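VP2 (Primate bocaparvovirus 1, PDB 7L0Y) self-assembles, 60 copies together with its size variants, into the T=1 icosahedral capsid of human bocavirus 1, about 26 nm across. Local coordinates at residues S24-K29 with P85-R90; K113-N118 with T122-D127; T246-Y251 with S269-W274. One frame throughout, in Å; residues are numbered along the deposited sequence.

Overall arrangement
Along the chain the contacts come in series. Contact 1 joins strand 23-26 to helix 85-94; that helix leads directly into strand 95-118, whose far end makes the hairpin of contact 2 with strand 121-126. The centres of these two lie about 43 Å apart, both tied to the strands of the jelly-roll barrel expected of parvovirus capsid proteins. Contact 3 belongs to the long excursion between strands 215-232 and 424-429. Its centre is about 45 Å from that of contact 1 and about 78 Å from that of contact 2, with the chain's centre between contacts 2 and 3. Each contact also meets other copies of VP2, so the three mark separate regions of one subunit where the shell is assembled.

Contact 1 (S24-K29 with P85-R90); sequences SHFSDK and PQDWQR
The Phe26 ring lies over the aliphatic part of Arg90, whose CD sits 3.6 Å from the ring centroid and only 4° off its normal, a CH-pi contact almost centred on the face. Arg90 reaches it with an extended chain: CG stands anti to the backbone N (chi1 -170°), and the side chain runs out from the helix beneath the ring, leaving the guanidinium inclined 25° to the ring plane. At the ring's edge is Asp87, one helical turn earlier. Its CB lies in the ring plane, 3.8 Å from Phe26 CZ, while OD1 is 3.5 Å from Phe26 CE2, where the slightly positive aromatic hydrogens suit a carboxylate oxygen. Ser24, two residues before Phe26 and on the same side of strand 24-26, brings its hydroxyl to the Asp87 carboxylate. The hydrogen bond from Ser24 OG to Asp87 OD2 is doubtful in detail, because the place of OG is less sure.

The guanidinium itself looks beyond the subunit: Arg90 NH2 bonds to Tyr463 O of a second subunit, and the charge makes a cation-pi interaction with the ring of that same Tyr463. Arginine thus suits this buried place twice over: its methylenes pack on Phe26 within the subunit and its charged end holds the neighbour.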
loop_
_atom_site.group_PDB
_atom_site.type_symbol
_atom_site.label_atom_id
_atom_site.label_comp_id
_atom_site.label_asym_id
_atom_site.label_seq_id
_atom_site.Cartn_x
_atom_site.Cartn_y
_atom_site.Cartn_z
ATOM N N SER A 24 55.428 -74.523 -8.908
ATOM C CA SER A 24 55.629 -73.612 -7.805
ATOM C C SER A 24 55.827 -72.204 -8.327
ATOM O O SER A 24 56.254 -71.996 -9.462
ATOM C CB SER A 24 56.823 -74.016 -6.974
ATOM O OG SER A 24 57.986 -73.943 -7.764
ATOM N N HIS A 25 55.500 -71.238 -7.485
ATOM C CA HIS A 25 55.809 -69.845 -7.731
ATOM C C HIS A 25 56.640 -69.325 -6.571
ATOM O O HIS A 25 56.228 -69.432 -5.415
ATOM C CB HIS A 25 54.540 -69.016 -7.896
ATOM C CG HIS A 25 54.811 -67.582 -8.205
ATOM N ND1 HIS A 25 55.433 -67.181 -9.366
ATOM C CD2 HIS A 25 54.590 -66.458 -7.487
ATOM C CE1 HIS A 25 55.562 -65.868 -9.360
ATOM N NE2 HIS A 25 55.060 -65.405 -8.231
ATOM N N PHE A 26 57.802 -68.771 -6.878
ATOM C CA PHE A 26 58.692 -68.201 -5.878
ATOM C C PHE A 26 58.575 -66.690 -5.858
ATOM O O PHE A 26 58.438 -66.050 -6.902
ATOM C CB PHE A 26 60.141 -68.593 -6.145
ATOM C CG PHE A 26 60.443 -70.013 -5.842
ATOM C CD1 PHE A 26 60.954 -70.369 -4.616
ATOM C CD2 PHE A 26 60.178 -70.997 -6.764
ATOM C CE1 PHE A 26 61.228 -71.667 -4.324
ATOM C CE2 PHE A 26 60.444 -72.300 -6.476
ATOM C CZ PHE A 26 60.968 -72.638 -5.253
ATOM N N SER A 27 58.628 -66.130 -4.660
ATOM C CA SER A 27 58.626 -64.695 -4.451
ATOM C C SER A 27 59.594 -64.396 -3.318
ATOM O O SER A 27 60.305 -65.278 -2.836
ATOM C CB SER A 27 57.218 -64.186 -4.146
ATOM O OG SER A 27 57.227 -62.812 -3.835
ATOM N N ASP A 28 59.629 -63.135 -2.899
ATOM C CA ASP A 28 60.448 -62.781 -1.749
ATOM C C ASP A 28 59.795 -63.229 -0.452
ATOM O O ASP A 28 60.455 -63.811 0.414
ATOM C CB ASP A 28 60.724 -61.281 -1.733
ATOM C CG ASP A 28 61.830 -60.887 -2.686
ATOM O OD1 ASP A 28 62.580 -61.786 -3.109
ATOM O OD2 ASP A 28 61.966 -59.685 -2.997
ATOM N N LYS A 29 58.510 -62.932 -0.280
ATOM C CA LYS A 29 57.833 -63.288 0.955
ATOM C C LYS A 29 57.070 -64.599 0.889
ATOM O O LYS A 29 56.697 -65.125 1.941
ATOM C CB LYS A 29 56.866 -62.174 1.368
ATOM C CG LYS A 29 57.495 -61.103 2.234
ATOM C CD LYS A 29 58.533 -60.315 1.469
ATOM C CE LYS A 29 59.185 -59.266 2.347
ATOM N NZ LYS A 29 60.230 -58.496 1.615
ATOM N N PRO A 85 62.672 -81.529 -6.618
ATOM C CA PRO A 85 64.081 -81.330 -6.259
ATOM C C PRO A 85 64.614 -79.973 -6.682
ATOM O O PRO A 85 65.433 -79.383 -5.976
ATOM C CB PRO A 85 64.776 -82.477 -6.995
ATOM C CG PRO A 85 63.735 -83.485 -7.148
ATOM C CD PRO A 85 62.460 -82.788 -7.341
ATOM N N GLN A 86 64.163 -79.467 -7.825
ATOM C CA GLN A 86 64.522 -78.125 -8.253
ATOM C C GLN A 86 64.015 -77.080 -7.274
ATOM O O GLN A 86 64.760 -76.201 -6.839
ATOM C CB GLN A 86 63.948 -77.872 -9.640
ATOM C CG GLN A 86 64.257 -76.526 -10.230
ATOM C CD GLN A 86 65.722 -76.337 -10.475
ATOM O OE1 GLN A 86 66.389 -75.587 -9.774
ATOM N NE2 GLN A 86 66.245 -77.053 -11.452
ATOM N N ASP A 87 62.736 -77.159 -6.928
ATOM C CA ASP A 87 62.143 -76.164 -6.053
ATOM C C ASP A 87 62.712 -76.256 -4.651
ATOM O O ASP A 87 62.870 -75.239 -3.971
ATOM C CB ASP A 87 60.633 -76.337 -6.045
ATOM C CG ASP A 87 60.008 -75.974 -7.370
ATOM O OD1 ASP A 87 60.671 -75.299 -8.183
ATOM O OD2 ASP A 87 58.846 -76.360 -7.605
ATOM N N TRP A 88 63.025 -77.466 -4.201
ATOM C CA TRP A 88 63.644 -77.624 -2.897
ATOM C C TRP A 88 65.039 -77.023 -2.878
ATOM O O TRP A 88 65.426 -76.367 -1.908
ATOM C CB TRP A 88 63.696 -79.098 -2.524
ATOM C CG TRP A 88 64.307 -79.329 -1.202
ATOM C CD1 TRP A 88 65.565 -79.741 -0.951
ATOM C CD2 TRP A 88 63.678 -79.160 0.063
ATOM N NE1 TRP A 88 65.771 -79.839 0.389
ATOM C CE2 TRP A 88 64.621 -79.487 1.038
ATOM C CE3 TRP A 88 62.402 -78.769 0.465
ATOM C CZ2 TRP A 88 64.336 -79.436 2.391
ATOM C CZ3 TRP A 88 62.123 -78.719 1.803
ATOM C CH2 TRP A 88 63.082 -79.051 2.752
ATOM N N GLN A 89 65.811 -77.258 -3.935
ATOM C CA GLN A 89 67.117 -76.627 -4.070
ATOM C C GLN A 89 67.000 -75.120 -3.971
ATOM O O GLN A 89 67.769 -74.470 -3.263
ATOM C CB GLN A 89 67.734 -76.987 -5.412
ATOM C CG GLN A 89 69.203 -76.654 -5.542
ATOM C CD GLN A 89 69.663 -76.729 -6.967
ATOM O OE1 GLN A 89 68.848 -76.845 -7.870
ATOM N NE2 GLN A 89 70.963 -76.713 -7.181
ATOM N N ARG A 90 66.042 -74.549 -4.682
ATOM C CA ARG A 90 65.894 -73.106 -4.684
ATOM C C ARG A 90 65.479 -72.601 -3.315
ATOM O O ARG A 90 65.904 -71.528 -2.886
ATOM C CB ARG A 90 64.879 -72.701 -5.738
ATOM C CG ARG A 90 64.841 -71.240 -5.981
ATOM C CD ARG A 90 63.947 -70.957 -7.122
ATOM N NE ARG A 90 64.126 -69.603 -7.594
ATOM C CZ ARG A 90 63.619 -69.153 -8.726
ATOM N NH1 ARG A 90 62.892 -69.958 -9.478
ATOM N NH2 ARG A 90 63.848 -67.907 -9.107
#

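Contact 2 (K113-N118 with T122-D127)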
loop_
_atom_site.group_PDB
_atom_site.type_symbol
_atom_site.label_atom_id
_atom_site.label_comp_id
_atom_site.label_asym_id
_atom_site.label_seq_id
_atom_site.Cartn_x
_atom_site.Cartn_y
_atom_site.Cartn_z
ATOM N N LYS A 113 34.343 -97.201 -10.408
ATOM C CA LYS A 113 34.200 -98.260 -11.388
ATOM C C LYS A 113 33.771 -99.523 -10.665
ATOM O O LYS A 113 34.255 -99.815 -9.572
ATOM C CB LYS A 113 35.511 -98.527 -12.128
ATOM C CG LYS A 113 36.156 -97.337 -12.798
ATOM C CD LYS A 113 35.371 -96.820 -13.965
ATOM C CE LYS A 113 35.590 -97.687 -15.191
ATOM N NZ LYS A 113 34.937 -97.131 -16.405
ATOM N N GLN A 114 32.865 -100.270 -11.274
ATOM C CA GLN A 114 32.559 -101.606 -10.794
ATOM C C GLN A 114 33.569 -102.593 -11.357
ATOM O O GLN A 114 33.945 -102.517 -12.526
ATOM C CB GLN A 114 31.145 -102.004 -11.194
ATOM C CG GLN A 114 30.720 -103.351 -10.674
ATOM C CD GLN A 114 29.284 -103.663 -11.000
ATOM O OE1 GLN A 114 28.547 -102.807 -11.472
ATOM N NE2 GLN A 114 28.887 -104.905 -10.782
ATOM N N ILE A 115 34.025 -103.505 -10.514
ATOM C CA ILE A 115 35.013 -104.505 -10.891
ATOM C C ILE A 115 34.259 -105.782 -11.218
ATOM O O ILE A 115 33.651 -106.394 -10.337
ATOM C CB ILE A 115 36.029 -104.740 -9.769
ATOM C CG1 ILE A 115 36.735 -103.438 -9.411
ATOM C CG2 ILE A 115 37.043 -105.774 -10.195
ATOM C CD1 ILE A 115 37.485 -103.506 -8.119
ATOM N N LEU A 116 34.290 -106.192 -12.481
ATOM C CA LEU A 116 33.603 -107.397 -12.933
ATOM C C LEU A 116 34.659 -108.430 -13.284
ATOM O O LEU A 116 35.401 -108.255 -14.253
ATOM C CB LEU A 116 32.717 -107.124 -14.142
ATOM C CG LEU A 116 31.377 -106.421 -13.979
ATOM C CD1 LEU A 116 31.595 -104.957 -13.694
ATOM C CD2 LEU A 116 30.531 -106.612 -15.222
ATOM N N SER A 117 34.716 -109.510 -12.518
ATOM C CA SER A 117 35.697 -110.563 -12.740
ATOM C C SER A 117 34.993 -111.811 -13.252
ATOM O O SER A 117 34.223 -112.439 -12.516
ATOM C CB SER A 117 36.470 -110.872 -11.460
ATOM O OG SER A 117 37.415 -111.902 -11.685
ATOM N N ASN A 118 35.256 -112.167 -14.507
ATOM C CA ASN A 118 34.799 -113.425 -15.084
ATOM C C ASN A 118 36.017 -114.233 -15.500
ATOM O O ASN A 118 36.697 -113.879 -16.466
ATOM C CB ASN A 118 33.886 -113.191 -16.290
ATOM C CG ASN A 118 32.538 -112.638 -15.898
ATOM O OD1 ASN A 118 32.093 -112.805 -14.764
ATOM N ND2 ASN A 118 31.874 -111.977 -16.838
ATOM N N THR A 122 39.288 -109.382 -16.186
ATOM C CA THR A 122 38.461 -108.506 -15.374
ATOM C C THR A 122 38.123 -107.239 -16.145
ATOM O O THR A 122 38.966 -106.688 -16.858
ATOM C CB THR A 122 39.169 -108.164 -14.060
ATOM O OG1 THR A 122 38.353 -107.282 -13.280
ATOM C CG2 THR A 122 40.519 -107.537 -14.318
ATOM N N THR A 123 36.884 -106.787 -16.007
ATOM C CA THR A 123 36.408 -105.607 -16.704
ATOM C C THR A 123 36.006 -104.537 -15.704
ATOM O O THR A 123 35.747 -104.815 -14.533
ATOM C CB THR A 123 35.228 -105.927 -17.628
ATOM O OG1 THR A 123 34.182 -106.551 -16.879
ATOM C CG2 THR A 123 35.664 -106.839 -18.756
ATOM N N TYR A 124 35.970 -103.305 -16.190
ATOM C CA TYR A 124 35.791 -102.124 -15.365
ATOM C C TYR A 124 34.748 -101.254 -16.031
ATOM O O TYR A 124 34.975 -100.755 -17.134
ATOM C CB TYR A 124 37.118 -101.383 -15.237
ATOM C CG TYR A 124 38.156 -102.233 -14.579
ATOM C CD1 TYR A 124 38.002 -102.645 -13.274
ATOM C CD2 TYR A 124 39.218 -102.740 -15.303
ATOM C CE1 TYR A 124 38.922 -103.450 -12.678
ATOM C CE2 TYR A 124 40.139 -103.559 -14.722
ATOM C CZ TYR A 124 39.988 -103.911 -13.408
ATOM O OH TYR A 124 40.906 -104.732 -12.807
ATOM N N ASN A 125 33.613 -101.067 -15.381
ATOM C CA ASN A 125 32.602 -100.191 -15.936
ATOM C C ASN A 125 32.120 -99.208 -14.885
ATOM O O ASN A 125 32.146 -99.482 -13.686
ATOM C CB ASN A 125 31.435 -100.982 -16.558
ATOM C CG ASN A 125 30.756 -101.919 -15.587
ATOM O OD1 ASN A 125 30.632 -101.641 -14.400
ATOM N ND2 ASN A 125 30.298 -103.047 -16.103
ATOM N N ASN A 126 31.721 -98.041 -15.364
ATOM C CA ASN A 126 31.205 -96.995 -14.502
ATOM C C ASN A 126 29.924 -97.437 -13.822
ATOM O O ASN A 126 29.025 -97.998 -14.452
ATOM C CB ASN A 126 30.921 -95.738 -15.314
ATOM C CG ASN A 126 32.165 -95.008 -15.710
ATOM O OD1 ASN A 126 33.169 -95.055 -15.013
ATOM N ND2 ASN A 126 32.116 -94.333 -16.849
ATOM N N ASP A 127 29.847 -97.181 -12.522
ATOM C CA ASP A 127 28.580 -97.106 -11.804
ATOM C C ASP A 127 28.455 -95.658 -11.350
ATOM O O ASP A 127 29.158 -95.205 -10.445
ATOM C CB ASP A 127 28.530 -98.112 -10.669
ATOM C CG ASP A 127 29.793 -98.135 -9.876
ATOM O OD1 ASP A 127 30.751 -97.475 -10.303
ATOM O OD2 ASP A 127 29.842 -98.822 -8.843
#
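Lys113 curls over the neighbouring strand to reach Asn126. Its CB starts beside the backbone, 3.8 Å from Asn125 O; bends at chi2 and chi3 (-68° and -79°) then fold the chain back, bringing CD against Asn126 OD1 and CE to 3.7 Å from Tyr124 O. At the tip NZ donates a weak hydrogen bond to the same OD1, 3.1 Å away. A long, flexible lysine can make this return although the Lys113 and Asn126 side chains leave their backbones divergently.

Between the strands, antiparallel bonding alternates hydrogen-bonded pairs, Gln114 with Asn125 and Leu116 with Thr123, with non-hydrogen-bonded ones. Leu116 O accepts from two donors: Thr123 N approaches in the carbonyl plane at 2.7 Å, whereas Thr122 OG1 bonds from above that plane at 3.3 Å; a further bond from Thr123 OG1 is weak. The beta-branched threonines suit an extended chain and carry hydroxyls close to the backbone.

On one face Ile115 and Tyr124 lie side by side, with Ile115 CG1 in the ring plane at its edge and CG2 3.9 Å from Tyr124 CE1. On the other, Leu116 crosses Asn125 at about a right angle, CD1 resting on the amide. Val434 and Pro435 of a third subunit pack on Tyr124 and Ile115, while Lys113 of a fourth touches Gln114. This is a beta hairpin, and its place in the chain and its neighbours on both flanks are consistent with the DE ribbon that surrounds the fivefold channel in parvovirus capsids.

Contact 3 (T246-Y251 with S269-W274)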
loop_
_atom_site.group_PDB
_atom_site.type_symbol
_atom_site.label_atom_id
_atom_site.label_comp_id
_atom_site.label_asym_id
_atom_site.label_seq_id
_atom_site.Cartn_x
_atom_site.Cartn_y
_atom_site.Cartn_z
ATOM N N THR A 246 91.280 -61.724 29.563
ATOM C CA THR A 246 90.087 -61.888 30.375
ATOM C C THR A 246 90.428 -61.577 31.823
ATOM O O THR A 246 91.571 -61.742 32.252
ATOM C CB THR A 246 89.501 -63.305 30.256
ATOM O OG1 THR A 246 88.197 -63.334 30.844
ATOM C CG2 THR A 246 90.366 -64.314 30.971
ATOM N N ARG A 247 89.435 -61.102 32.563
ATOM C CA ARG A 247 89.605 -60.856 33.983
ATOM C C ARG A 247 89.558 -62.141 34.792
ATOM O O ARG A 247 90.055 -62.170 35.918
ATOM C CB ARG A 247 88.512 -59.914 34.474
ATOM C CG ARG A 247 88.405 -58.624 33.704
ATOM C CD ARG A 247 87.196 -57.883 34.195
ATOM N NE ARG A 247 87.397 -57.409 35.554
ATOM C CZ ARG A 247 86.422 -57.014 36.359
ATOM N NH1 ARG A 247 86.706 -56.580 37.575
ATOM N NH2 ARG A 247 85.163 -57.099 35.965
ATOM N N ARG A 248 89.004 -63.203 34.217
ATOM C CA ARG A 248 88.662 -64.412 34.952
ATOM C C ARG A 248 89.893 -65.159 35.442
ATOM O O ARG A 248 90.935 -65.181 34.787
ATOM C CB ARG A 248 87.823 -65.315 34.058
ATOM C CG ARG A 248 86.472 -64.749 33.728
ATOM C CD ARG A 248 85.525 -64.878 34.891
ATOM N NE ARG A 248 85.245 -66.284 35.137
ATOM C CZ ARG A 248 84.327 -66.985 34.485
ATOM N NH1 ARG A 248 83.587 -66.410 33.554
ATOM N NH2 ARG A 248 84.148 -68.264 34.768
ATOM N N VAL A 249 89.748 -65.791 36.600
ATOM C CA VAL A 249 90.804 -66.558 37.244
ATOM C C VAL A 249 90.413 -68.024 37.213
ATOM O O VAL A 249 89.252 -68.366 37.453
ATOM C CB VAL A 249 91.033 -66.097 38.694
ATOM C CG1 VAL A 249 92.032 -66.987 39.384
ATOM C CG2 VAL A 249 91.506 -64.692 38.725
ATOM N N GLN A 250 91.379 -68.886 36.930
ATOM C CA GLN A 250 91.204 -70.325 37.042
ATOM C C GLN A 250 92.090 -70.851 38.164
ATOM O O GLN A 250 93.319 -70.793 38.079
ATOM C CB GLN A 250 91.510 -71.015 35.715
ATOM C CG GLN A 250 92.868 -70.694 35.142
ATOM C CD GLN A 250 93.095 -71.362 33.829
ATOM O OE1 GLN A 250 92.149 -71.771 33.162
ATOM N NE2 GLN A 250 94.350 -71.490 33.441
ATOM N N TYR A 251 91.460 -71.332 39.225
ATOM C CA TYR A 251 92.145 -72.035 40.294
ATOM C C TYR A 251 92.119 -73.520 39.987
ATOM O O TYR A 251 91.058 -74.075 39.703
ATOM C CB TYR A 251 91.484 -71.776 41.645
ATOM C CG TYR A 251 92.051 -72.618 42.754
ATOM C CD1 TYR A 251 93.246 -72.280 43.359
ATOM C CD2 TYR A 251 91.398 -73.762 43.185
ATOM C CE1 TYR A 251 93.768 -73.045 44.369
ATOM C CE2 TYR A 251 91.912 -74.534 44.193
ATOM C CZ TYR A 251 93.097 -74.172 44.783
ATOM O OH TYR A 251 93.619 -74.936 45.795
ATOM N N SER A 269 91.482 -69.320 25.256
ATOM C CA SER A 269 90.355 -70.111 25.735
ATOM C C SER A 269 89.606 -69.317 26.797
ATOM O O SER A 269 90.003 -69.297 27.959
ATOM C CB SER A 269 90.850 -71.416 26.277
ATOM O OG SER A 269 91.701 -71.195 27.385
ATOM N N LYS A 270 88.510 -68.714 26.417
ATOM C CA LYS A 270 87.689 -68.019 27.395
ATOM C C LYS A 270 86.505 -68.880 27.826
ATOM O O LYS A 270 85.927 -69.596 27.006
ATOM C CB LYS A 270 87.218 -66.685 26.844
ATOM C CG LYS A 270 88.364 -65.719 26.722
ATOM C CD LYS A 270 87.951 -64.412 26.131
ATOM C CE LYS A 270 89.131 -63.484 26.052
ATOM N NZ LYS A 270 88.786 -62.211 25.395
ATOM N N PRO A 271 86.136 -68.839 29.105
ATOM C CA PRO A 271 84.982 -69.618 29.565
ATOM C C PRO A 271 83.713 -69.199 28.846
ATOM O O PRO A 271 83.498 -68.021 28.563
ATOM C CB PRO A 271 84.901 -69.280 31.055
ATOM C CG PRO A 271 86.247 -68.800 31.412
ATOM C CD PRO A 271 86.763 -68.088 30.202
ATOM N N THR A 272 82.862 -70.173 28.563
ATOM C CA THR A 272 81.584 -69.904 27.929
ATOM C C THR A 272 80.459 -70.136 28.926
ATOM O O THR A 272 80.577 -70.940 29.853
ATOM C CB THR A 272 81.375 -70.772 26.678
ATOM O OG1 THR A 272 80.213 -70.321 25.973
ATOM C CG2 THR A 272 81.197 -72.239 27.043
ATOM N N SER A 273 79.379 -69.395 28.743
ATOM C CA SER A 273 78.174 -69.592 29.525
ATOM C C SER A 273 77.211 -70.563 28.874
ATOM O O SER A 273 76.117 -70.768 29.401
ATOM C CB SER A 273 77.465 -68.256 29.763
ATOM O OG SER A 273 78.229 -67.413 30.603
ATOM N N TRP A 274 77.576 -71.159 27.751
ATOM C CA TRP A 274 76.627 -71.922 26.964
ATOM C C TRP A 274 77.022 -73.388 26.922
ATOM O O TRP A 274 78.192 -73.727 26.751
ATOM C CB TRP A 274 76.513 -71.325 25.565
ATOM C CG TRP A 274 76.048 -69.923 25.677
ATOM C CD1 TRP A 274 76.789 -68.797 25.518
ATOM C CD2 TRP A 274 74.764 -69.495 26.124
ATOM N NE1 TRP A 274 76.029 -67.689 25.772
ATOM C CE2 TRP A 274 74.779 -68.093 26.153
ATOM C CE3 TRP A 274 73.591 -70.162 26.468
ATOM C CZ2 TRP A 274 73.668 -67.347 26.513
ATOM C CZ3 TRP A 274 72.497 -69.426 26.826
ATOM C CH2 TRP A 274 72.538 -68.032 26.847
#
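The backbones stay apart: the nearest CA atoms, of Thr246 and Lys270, are 7.2 Å from each other, and those of Arg248 and Pro271 are 8.3 Å apart, so no hydrogen bond joins the two segments and side chains bridge the gap.

The main bridge is Arg248 on Pro271. Two successive turns of the arginine chain (chi2 -76°, chi3 -66°) lay one face of the guanidinium against the proline ring: Pro271 CG is 3.9 Å above the plane of the Arg248 guanidinium, displaced from the middle of the group, and Pro271 CB is 3.9 Å from Arg248 NH2. The arginine and proline side chains run antiparallel as they pass. Proline offers a compact, rigid, apolar surface for a flat cation, leaving the in-plane N-H groups to find partners elsewhere; NH2 forms a salt bridge with Asp319 of a fifth subunit.

The second bridge is lighter. Thr246 CB meets Lys270 CE at 4.2 Å, an apolar touch between a branched side chain and the last methylene of an extended lysine. That extension carries NZ onward to the carbonyl oxygens of Val244 and Asn241 and to a salt bridge with Asp150 of the fifth subunit, which would probably offset the cost of burying the ammonium. Thr246 OG1 bonds to Trp149 O of that same subunit. Farther along, Thr272 OG1 accepts from Trp274 N at 3.3 Å, an ST turn that bends the chain after the proline.

Just beyond Arg248, whose backbone bonds to Ile265, the weakly bonded strand 249-252 pairs antiparallel with strand 261-264, and segment 269-274 follows in the loop leading to strand 279-280. The contact thus lies at the base of this two-stranded ribbon, with the fifth subunit packed against both segments.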